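Local coordinates for PBP domain-containing protein (Vibrio parahaemolyticus, PDB 3MUQ) that is of unknown function but has the fold of a periplasmic binding protein and so probably captures a small solute between two lobes, at residues Gly73-Phe86 with Leu194-Arg207. Residues are numbered along the deposited sequence; the frame is centred on the assembly and turned at random.
Sequences GYGVLPRKLMYNDF and LFNPYQVILVNPER
Tyr74 O takes two bonds, one from the backbone N of Asn204 at 3.0 Å and one from a water that also accepts from Arg207 NE. Beside it the carboxamide of Asn204, its CG anti to the backbone N (chi1 -174°), reaches Gly73 O through ND2 at 2.9 Å, with the acceptor lying in the amide plane; this bond joins a helix end to a strand end. Gly73, just past helix 63-71, has the positive phi of a Schellman motif, and Asn204 OD1 accepts from the backbone N of Glu206, two residues on, an Asx turn. Tyr74 CD1 lies over one face of the Arg207 guanidinium, the ring and guanidinium planes being 53° apart, while Arg207 NH2 bonds to Glu51 O.

Farther along, strands 78-86 and 195-203 pair antiparallel, and a beta bulge between Val76 and Arg79 shifts the register by one. There a water donates to both Leu77 O and Val200 O. Lys80, bent at chi2 (-81°), lays CD against Gln199 CG at 3.5 Å, and a water links its NZ to Pro197 O. Met82, a selenomethionine, and Tyr198 run side by side on the face bearing Val200, with Met82 SE 4.7 Å from the centroid of the Tyr198 ring in a Met-aromatic contact. On the other face Tyr83 CD1 meets Phe195 CZ at 3.9 Å, and Tyr83 OH bonds to Lys80 N of the second subunit.

The two long strands run between the lobes, as the hinge strands of periplasmic binding proteins do. Strand 57-60 flanks 195-203, helix 213-224 covers Leu81 and Leu202, helix 63-71 covers Pro78 and Ile201, and Phe86 and Leu194 reach helix 126-138.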
loop_
_atom_site.group_PDB
_atom_site.type_symbol
_atom_site.label_atom_id
_atom_site.label_comp_id
_atom_site.label_asym_id
_atom_site.label_seq_id
_atom_site.Cartn_x
_atom_site.Cartn_y
_atom_site.Cartn_z
ATOM N N GLY A 73 16.226 3.930 17.435
ATOM C CA GLY A 73 17.194 3.363 16.503
ATOM C C GLY A 73 17.194 1.839 16.420
ATOM O O GLY A 73 18.070 1.241 15.792
ATOM N N TYR A 74 16.213 1.209 17.050
ATOM C CA TYR A 74 16.129 -0.245 17.061
ATOM C C TYR A 74 15.795 -0.788 15.679
ATOM O O TYR A 74 16.328 -1.815 15.254
ATOM C CB TYR A 74 15.081 -0.712 18.073
ATOM C CG TYR A 74 15.401 -0.304 19.496
ATOM C CD1 TYR A 74 16.693 0.017 19.874
ATOM C CD2 TYR A 74 14.399 -0.235 20.455
ATOM C CE1 TYR A 74 16.984 0.405 21.186
ATOM C CE2 TYR A 74 14.673 0.140 21.751
ATOM C CZ TYR A 74 15.960 0.457 22.114
ATOM O OH TYR A 74 16.205 0.827 23.403
ATOM N N GLY A 75 14.913 -0.088 14.977
ATOM C CA GLY A 75 14.535 -0.482 13.630
ATOM C C GLY A 75 14.796 0.628 12.629
ATOM O O GLY A 75 14.880 1.817 13.006
ATOM N N VAL A 76 14.931 0.237 11.361
ATOM C CA VAL A 76 15.153 1.176 10.270
ATOM C C VAL A 76 14.293 0.812 9.064
ATOM O O VAL A 76 13.709 -0.268 9.023
ATOM C CB VAL A 76 16.635 1.175 9.822
ATOM C CG1 VAL A 76 17.558 1.630 10.962
ATOM C CG2 VAL A 76 17.032 -0.207 9.305
ATOM N N LEU A 77 14.257 1.717 8.082
ATOM C CA LEU A 77 13.408 1.608 6.891
ATOM C C LEU A 77 11.990 1.119 7.166
ATOM O O LEU A 77 11.516 0.180 6.524
ATOM C CB LEU A 77 14.069 0.728 5.828
ATOM C CG LEU A 77 15.392 1.272 5.305
ATOM C CD1 LEU A 77 15.961 0.366 4.219
ATOM C CD2 LEU A 77 15.158 2.701 4.788
ATOM N N PRO A 78 11.294 1.772 8.101
ATOM C CA PRO A 78 9.917 1.363 8.357
ATOM C C PRO A 78 9.051 1.659 7.138
ATOM O O PRO A 78 9.216 2.688 6.477
ATOM C CB PRO A 78 9.511 2.250 9.525
ATOM C CG PRO A 78 10.365 3.448 9.370
ATOM C CD PRO A 78 11.696 2.883 8.976
ATOM N N ARG A 79 8.143 0.743 6.843
ATOM C CA ARG A 79 7.304 0.876 5.677
ATOM C C ARG A 79 5.911 0.442 6.011
ATOM O O ARG A 79 5.703 -0.592 6.661
ATOM C CB ARG A 79 7.843 0.037 4.528
ATOM C CG ARG A 79 9.018 0.691 3.825
ATOM C CD ARG A 79 9.961 -0.357 3.339
ATOM N NE ARG A 79 11.066 0.200 2.572
ATOM C CZ ARG A 79 11.818 -0.519 1.754
ATOM N NH1 ARG A 79 11.571 -1.818 1.624
ATOM N NH2 ARG A 79 12.810 0.048 1.073
ATOM N N LYS A 80 4.951 1.234 5.551
ATOM C CA LYS A 80 3.548 0.892 5.736
ATOM C C LYS A 80 3.152 -0.153 4.698
ATOM O O LYS A 80 3.338 0.053 3.511
ATOM C CB LYS A 80 2.689 2.155 5.623
ATOM C CG LYS A 80 3.003 3.189 6.710
ATOM C CD LYS A 80 2.295 2.850 8.021
ATOM C CE LYS A 80 2.686 3.814 9.137
ATOM N NZ LYS A 80 1.858 3.586 10.366
ATOM N N LEU A 81 2.647 -1.289 5.166
ATOM C CA LEU A 81 2.230 -2.385 4.300
ATOM C C LEU A 81 0.803 -2.237 3.792
ATOM O O LEU A 81 0.489 -2.598 2.652
ATOM C CB LEU A 81 2.311 -3.702 5.069
ATOM C CG LEU A 81 3.615 -4.469 4.981
ATOM C CD1 LEU A 81 3.487 -5.783 5.720
ATOM C CD2 LEU A 81 3.940 -4.703 3.524
HETATM N N MSE A 82 -0.076 -1.758 4.662
HETATM C CA MSE A 82 -1.489 -1.717 4.347
HETATM C C MSE A 82 -2.224 -0.981 5.466
HETATM O O MSE A 82 -1.733 -0.917 6.598
HETATM C CB MSE A 82 -2.027 -3.149 4.199
HETATM C CG MSE A 82 -2.167 -3.885 5.529
HETATM SE SE MSE A 82 -2.775 -5.755 5.396
HETATM C CE MSE A 82 -1.055 -6.581 5.637
ATOM N N TYR A 83 -3.380 -0.405 5.143
ATOM C CA TYR A 83 -4.231 0.205 6.158
ATOM C C TYR A 83 -5.555 -0.539 6.224
ATOM O O TYR A 83 -6.426 -0.317 5.389
ATOM C CB TYR A 83 -4.486 1.683 5.841
ATOM C CG TYR A 83 -3.247 2.552 5.859
ATOM C CD1 TYR A 83 -2.902 3.278 6.992
ATOM C CD2 TYR A 83 -2.409 2.635 4.744
ATOM C CE1 TYR A 83 -1.765 4.064 7.022
ATOM C CE2 TYR A 83 -1.283 3.421 4.768
ATOM C CZ TYR A 83 -0.963 4.134 5.906
ATOM O OH TYR A 83 0.167 4.920 5.922
ATOM N N ASN A 84 -5.706 -1.425 7.203
ATOM C CA ASN A 84 -6.976 -2.135 7.421
ATOM C C ASN A 84 -8.036 -1.248 8.071
ATOM O O ASN A 84 -7.859 -0.791 9.200
ATOM C CB ASN A 84 -6.752 -3.379 8.283
ATOM C CG ASN A 84 -6.401 -4.588 7.465
ATOM O OD1 ASN A 84 -6.519 -4.580 6.234
ATOM N ND2 ASN A 84 -5.983 -5.653 8.140
ATOM N N ASP A 85 -9.146 -1.044 7.367
ATOM C CA ASP A 85 -10.140 -0.029 7.709
ATOM C C ASP A 85 -11.530 -0.682 7.645
ATOM O O ASP A 85 -12.077 -0.897 6.564
ATOM C CB ASP A 85 -10.007 1.122 6.697
ATOM C CG ASP A 85 -11.025 2.229 6.895
ATOM O OD1 ASP A 85 -11.582 2.375 8.007
ATOM O OD2 ASP A 85 -11.247 2.981 5.913
ATOM N N PHE A 86 -12.092 -1.009 8.805
ATOM C CA PHE A 86 -13.349 -1.755 8.864
ATOM C C PHE A 86 -14.484 -0.905 9.423
ATOM O O PHE A 86 -14.260 -0.044 10.275
ATOM C CB PHE A 86 -13.184 -3.032 9.694
ATOM C CG PHE A 86 -12.294 -4.055 9.053
ATOM C CD1 PHE A 86 -12.796 -4.929 8.098
ATOM C CD2 PHE A 86 -10.950 -4.134 9.398
ATOM C CE1 PHE A 86 -11.980 -5.867 7.491
ATOM C CE2 PHE A 86 -10.113 -5.075 8.792
ATOM C CZ PHE A 86 -10.632 -5.942 7.834
ATOM N N LEU A 194 -10.843 -0.975 14.771
ATOM C CA LEU A 194 -11.370 -1.088 13.406
ATOM C C LEU A 194 -10.397 -0.542 12.357
ATOM O O LEU A 194 -10.567 -0.768 11.157
ATOM C CB LEU A 194 -12.735 -0.389 13.296
ATOM C CG LEU A 194 -13.897 -1.025 14.085
ATOM C CD1 LEU A 194 -15.193 -0.220 13.924
ATOM C CD2 LEU A 194 -14.137 -2.465 13.670
ATOM N N PHE A 195 -9.378 0.176 12.818
ATOM C CA PHE A 195 -8.402 0.763 11.914
ATOM C C PHE A 195 -6.975 0.370 12.306
ATOM O O PHE A 195 -6.464 0.754 13.355
ATOM C CB PHE A 195 -8.565 2.286 11.858
ATOM C CG PHE A 195 -7.788 2.933 10.746
ATOM C CD1 PHE A 195 -8.293 2.961 9.455
ATOM C CD2 PHE A 195 -6.540 3.495 10.987
ATOM C CE1 PHE A 195 -7.573 3.552 8.413
ATOM C CE2 PHE A 195 -5.822 4.094 9.949
ATOM C CZ PHE A 195 -6.340 4.118 8.667
ATOM N N ASN A 196 -6.335 -0.406 11.454
ATOM C CA ASN A 196 -5.005 -0.914 11.748
ATOM C C ASN A 196 -4.023 -0.717 10.609
ATOM O O ASN A 196 -4.031 -1.465 9.637
ATOM C CB ASN A 196 -5.064 -2.392 12.118
ATOM C CG ASN A 196 -5.631 -2.612 13.496
ATOM O OD1 ASN A 196 -4.949 -2.388 14.502
ATOM N ND2 ASN A 196 -6.894 -3.032 13.558
ATOM N N PRO A 197 -3.160 0.289 10.746
ATOM C CA PRO A 197 -2.015 0.470 9.850
ATOM C C PRO A 197 -0.933 -0.558 10.205
ATOM O O PRO A 197 -0.567 -0.670 11.382
ATOM C CB PRO A 197 -1.500 1.866 10.221
ATOM C CG PRO A 197 -2.339 2.338 11.406
ATOM C CD PRO A 197 -3.086 1.163 11.927
ATOM N N TYR A 198 -0.439 -1.288 9.212
ATOM C CA TYR A 198 0.624 -2.266 9.412
ATOM C C TYR A 198 1.959 -1.728 8.952
ATOM O O TYR A 198 2.055 -1.138 7.881
ATOM C CB TYR A 198 0.340 -3.538 8.614
ATOM C CG TYR A 198 -0.650 -4.454 9.283
ATOM C CD1 TYR A 198 -1.980 -4.087 9.403
ATOM C CD2 TYR A 198 -0.256 -5.682 9.805
ATOM C CE1 TYR A 198 -2.892 -4.905 10.027
ATOM C CE2 TYR A 198 -1.167 -6.514 10.426
ATOM C CZ TYR A 198 -2.484 -6.119 10.531
ATOM O OH TYR A 198 -3.406 -6.929 11.145
ATOM N N GLN A 199 2.998 -1.955 9.748
ATOM C CA GLN A 199 4.347 -1.635 9.312
ATOM C C GLN A 199 5.263 -2.844 9.370
ATOM O O GLN A 199 5.155 -3.700 10.262
ATOM C CB GLN A 199 4.975 -0.533 10.170
ATOM C CG GLN A 199 4.452 0.850 9.918
ATOM C CD GLN A 199 5.445 1.911 10.344
ATOM O OE1 GLN A 199 6.203 2.434 9.526
ATOM N NE2 GLN A 199 5.453 2.226 11.628
ATOM N N VAL A 200 6.190 -2.881 8.428
ATOM C CA VAL A 200 7.279 -3.830 8.474
ATOM C C VAL A 200 8.534 -2.990 8.661
ATOM O O VAL A 200 8.746 -1.988 7.949
ATOM C CB VAL A 200 7.343 -4.686 7.179
ATOM C CG1 VAL A 200 7.323 -3.794 5.957
ATOM C CG2 VAL A 200 8.600 -5.560 7.170
ATOM N N ILE A 201 9.343 -3.370 9.647
ATOM C CA ILE A 201 10.527 -2.599 10.006
ATOM C C ILE A 201 11.738 -3.506 10.185
ATOM O O ILE A 201 11.678 -4.521 10.890
ATOM C CB ILE A 201 10.292 -1.822 11.317
ATOM C CG1 ILE A 201 8.950 -1.090 11.250
ATOM C CG2 ILE A 201 11.457 -0.858 11.604
ATOM C CD1 ILE A 201 8.539 -0.428 12.568
ATOM N N LEU A 202 12.836 -3.125 9.551
ATOM C CA LEU A 202 14.063 -3.901 9.595
ATOM C C LEU A 202 14.817 -3.676 10.898
ATOM O O LEU A 202 14.907 -2.551 11.384
ATOM C CB LEU A 202 14.963 -3.478 8.446
ATOM C CG LEU A 202 14.294 -3.534 7.077
ATOM C CD1 LEU A 202 15.306 -3.107 6.004
ATOM C CD2 LEU A 202 13.751 -4.935 6.820
ATOM N N VAL A 203 15.396 -4.738 11.442
ATOM C CA VAL A 203 16.278 -4.576 12.583
ATOM C C VAL A 203 17.533 -3.822 12.140
ATOM O O VAL A 203 18.117 -4.121 11.097
ATOM C CB VAL A 203 16.608 -5.925 13.246
ATOM C CG1 VAL A 203 17.711 -5.759 14.301
ATOM C CG2 VAL A 203 15.300 -6.558 13.829
ATOM N N ASN A 204 17.926 -2.821 12.919
ATOM C CA ASN A 204 19.039 -1.958 12.539
ATOM C C ASN A 204 20.366 -2.729 12.410
ATOM O O ASN A 204 20.896 -3.222 13.399
ATOM C CB ASN A 204 19.171 -0.844 13.564
ATOM C CG ASN A 204 20.212 0.194 13.173
ATOM O OD1 ASN A 204 21.032 -0.022 12.269
ATOM N ND2 ASN A 204 20.179 1.335 13.852
ATOM N N PRO A 205 20.914 -2.827 11.187
ATOM C CA PRO A 205 22.126 -3.641 11.002
ATOM C C PRO A 205 23.342 -3.012 11.673
ATOM O O PRO A 205 24.346 -3.678 11.878
ATOM C CB PRO A 205 22.313 -3.646 9.482
ATOM C CG PRO A 205 21.694 -2.368 9.032
ATOM C CD PRO A 205 20.484 -2.195 9.929
ATOM N N GLU A 206 23.233 -1.732 12.002
ATOM C CA GLU A 206 24.247 -1.038 12.778
ATOM C C GLU A 206 24.285 -1.625 14.174
ATOM O O GLU A 206 25.354 -1.796 14.753
ATOM C CB GLU A 206 23.866 0.435 12.901
ATOM C CG GLU A 206 24.831 1.431 12.310
ATOM C CD GLU A 206 24.456 2.858 12.694
ATOM O OE1 GLU A 206 23.478 3.034 13.463
ATOM O OE2 GLU A 206 25.133 3.802 12.230
ATOM N N ARG A 207 23.104 -1.896 14.731
ATOM C CA ARG A 207 23.010 -2.504 16.049
ATOM C C ARG A 207 23.392 -3.972 15.983
ATOM O O ARG A 207 23.960 -4.504 16.935
ATOM C CB ARG A 207 21.600 -2.374 16.628
ATOM C CG ARG A 207 21.312 -1.045 17.244
ATOM C CD ARG A 207 19.858 -0.925 17.695
ATOM N NE ARG A 207 19.483 -1.876 18.741
ATOM C CZ ARG A 207 19.806 -1.737 20.024
ATOM N NH1 ARG A 207 20.526 -0.696 20.428
ATOM N NH2 ARG A 207 19.418 -2.636 20.906
HETATM O O HOH W 1 17.471 -3.419 17.277
HETATM O O HOH W 2 10.897 -2.372 6.173
HETATM O O HOH W 3 1.744 1.138 11.851
HETATM O O HOH W 4 -6.417 -5.833 10.924
#